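Side-chain contact in Serine/threonine-protein kinase Tel1 (Chaetomium thermophilum, PDB 6SKY), which phosphorylates serine and threonine residues of proteins using ATP and probably activates checkpoint signalling after DNA damage: residues 2033-2036 with 2037-2041. Residues are numbered along the deposited sequence; the frame is centred on the assembly and turned at random.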
ATOM      1  N   ASP A2033      27.255  25.587  17.435  1.00 43.79           N
ATOM      2  CA  ASP A2033      27.376  24.165  17.703  1.00 43.79           C
ATOM      3  C   ASP A2033      26.619  23.309  16.704  1.00 43.79           C
ATOM      4  O   ASP A2033      26.361  22.134  16.980  1.00 43.79           O
ATOM      5  CB  ASP A2033      26.889  23.867  19.119  1.00 43.79           C
ATOM      6  CG  ASP A2033      27.695  24.590  20.172  1.00 43.79           C
ATOM      7  OD1 ASP A2033      28.905  24.805  19.946  1.00 43.79           O
ATOM      8  OD2 ASP A2033      27.124  24.946  21.224  1.00 43.79           O
ATOM      9  N   SER A2034      26.255  23.863  15.558  1.00 30.94           N
ATOM     10  CA  SER A2034      25.485  23.149  14.555  1.00 30.94           C
ATOM     11  C   SER A2034      26.421  22.571  13.507  1.00 30.94           C
ATOM     12  O   SER A2034      27.362  23.233  13.074  1.00 30.94           O
ATOM     13  CB  SER A2034      24.471  24.083  13.905  1.00 30.94           C
ATOM     14  OG  SER A2034      23.539  23.364  13.133  1.00 30.94           O
ATOM     15  N   TRP A2035      26.174  21.322  13.116  1.00 23.24           N
ATOM     16  CA  TRP A2035      26.999  20.709  12.084  1.00 23.24           C
ATOM     17  C   TRP A2035      26.688  21.287  10.714  1.00 23.24           C
ATOM     18  O   TRP A2035      27.578  21.383   9.857  1.00 23.24           O
ATOM     19  CB  TRP A2035      26.797  19.197  12.085  1.00 23.24           C
ATOM     20  CG  TRP A2035      25.486  18.785  11.555  1.00 23.24           C
ATOM     21  CD1 TRP A2035      24.335  18.644  12.251  1.00 23.24           C
ATOM     22  CD2 TRP A2035      25.178  18.470  10.200  1.00 23.24           C
ATOM     23  NE1 TRP A2035      23.324  18.259  11.417  1.00 23.24           N
ATOM     24  CE2 TRP A2035      23.819  18.146  10.149  1.00 23.24           C
ATOM     25  CE3 TRP A2035      25.920  18.434   9.023  1.00 23.24           C
ATOM     26  CZ2 TRP A2035      23.189  17.792   8.973  1.00 23.24           C
ATOM     27  CZ3 TRP A2035      25.295  18.082   7.865  1.00 23.24           C
ATOM     28  CH2 TRP A2035      23.946  17.765   7.843  1.00 23.24           C
ATOM     29  N   ALA A2036      25.436  21.690  10.501  1.00 22.77           N
ATOM     30  CA  ALA A2036      25.023  22.230   9.217  1.00 22.77           C
ATOM     31  C   ALA A2036      25.730  23.537   8.923  1.00 22.77           C
ATOM     32  O   ALA A2036      26.114  23.792   7.782  1.00 22.77           O
ATOM     33  CB  ALA A2036      23.514  22.415   9.202  1.00 22.77           C
ATOM     34  N   VAL A2037      25.950  24.355   9.949  1.00 24.64           N
ATOM     35  CA  VAL A2037      26.645  25.622   9.764  1.00 24.64           C
ATOM     36  C   VAL A2037      28.110  25.391   9.423  1.00 24.64           C
ATOM     37  O   VAL A2037      28.674  26.074   8.568  1.00 24.64           O
ATOM     38  CB  VAL A2037      26.483  26.493  11.016  1.00 24.64           C
ATOM     39  CG1 VAL A2037      27.132  27.821  10.810  1.00 24.64           C
ATOM     40  CG2 VAL A2037      25.027  26.670  11.328  1.00 24.64           C
ATOM     41  N   THR A2038      28.743  24.418  10.075  1.00 23.92           N
ATOM     42  CA  THR A2038      30.133  24.085   9.791  1.00 23.92           C
ATOM     43  C   THR A2038      30.309  23.645   8.347  1.00 23.92           C
ATOM     44  O   THR A2038      31.169  24.158   7.613  1.00 23.92           O
ATOM     45  CB  THR A2038      30.584  22.977  10.737  1.00 23.92           C
ATOM     46  OG1 THR A2038      30.551  23.451  12.083  1.00 23.92           O
ATOM     47  CG2 THR A2038      31.975  22.529  10.409  1.00 23.92           C
ATOM     48  N   VAL A2039      29.500  22.679   7.928  1.00 22.67           N
ATOM     49  CA  VAL A2039      29.591  22.165   6.570  1.00 22.67           C
ATOM     50  C   VAL A2039      29.256  23.258   5.560  1.00 22.67           C
ATOM     51  O   VAL A2039      29.906  23.384   4.511  1.00 22.67           O
ATOM     52  CB  VAL A2039      28.677  20.935   6.446  1.00 22.67           C
ATOM     53  CG1 VAL A2039      28.243  20.731   5.052  1.00 22.67           C
ATOM     54  CG2 VAL A2039      29.402  19.723   6.945  1.00 22.67           C
ATOM     55  N   TYR A2040      28.266  24.092   5.879  1.00 23.14           N
ATOM     56  CA  TYR A2040      27.888  25.181   4.996  1.00 23.14           C
ATOM     57  C   TYR A2040      29.018  26.174   4.823  1.00 23.14           C
ATOM     58  O   TYR A2040      29.254  26.656   3.717  1.00 23.14           O
ATOM     59  CB  TYR A2040      26.660  25.889   5.545  1.00 23.14           C
ATOM     60  CG  TYR A2040      26.182  26.995   4.657  1.00 23.14           C
ATOM     61  CD1 TYR A2040      25.542  26.715   3.475  1.00 23.14           C
ATOM     62  CD2 TYR A2040      26.373  28.317   4.998  1.00 23.14           C
ATOM     63  CE1 TYR A2040      25.112  27.705   2.661  1.00 23.14           C
ATOM     64  CE2 TYR A2040      25.941  29.315   4.184  1.00 23.14           C
ATOM     65  CZ  TYR A2040      25.311  29.000   3.016  1.00 23.14           C
ATOM     66  OH  TYR A2040      24.867  29.987   2.188  1.00 23.14           O
ATOM     67  N   LYS A2041      29.708  26.523   5.908  1.00 25.22           N
ATOM     68  CA  LYS A2041      30.800  27.478   5.797  1.00 25.22           C
ATOM     69  C   LYS A2041      31.925  26.924   4.950  1.00 25.22           C
ATOM     70  O   LYS A2041      32.524  27.655   4.159  1.00 25.22           O
ATOM     71  CB  LYS A2041      31.312  27.867   7.175  1.00 25.22           C
ATOM     72  CG  LYS A2041      30.320  28.665   7.968  1.00 25.22           C
ATOM     73  CD  LYS A2041      31.009  29.608   8.909  1.00 25.22           C
ATOM     74  CE  LYS A2041      31.702  28.872  10.017  1.00 25.22           C
ATOM     75  NZ  LYS A2041      30.756  28.517  11.096  1.00 25.22           N
TER
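Val2037 meets Ser2034 through one branch: its CG2 lies 3.7 Å from Ser2034 CB. With CG1 anti to Val2037's own backbone N (chi1 -177°), CG2 lies beside that N and is directed back to Ser2034. Ser2034 is the N-cap residue of helix 2035-2047, so this contact between a methyl and a methylene group spans the start of the helix. One residue on, Thr2038 turns its hydroxyl back to the same residue. Set anti to the carbonyl carbon and beside its own backbone N, OG1 donates a weak hydrogen bond, 3.3 Å long, to Ser2034 O in the first turn. Thr2038 also touches helices 2052-2070 and 2077-2097, which places this first turn among the packed helices of the FAT domain's alpha solenoid. Val2039 N makes an i to i+4 helical bond, donating to Trp2035 O over 3.0 Å, nearly straight (174° at the hydrogen). The CG2 of Val2039 comes to the edge of the Trp2035 indole, near the ring plane, at 4.3 Å from CE3, a loose apolar contact. The next bond, from Tyr2040 N to Ala2036 O, is 2.9 Å long but more bent, 152° at the hydrogen. The phenol extends away from the first turn; the OH of this buried tyrosine is hydrogen-bonded to Ile2023 O and Leu2026 N, and its ring meets Phe2015 edge-to-face.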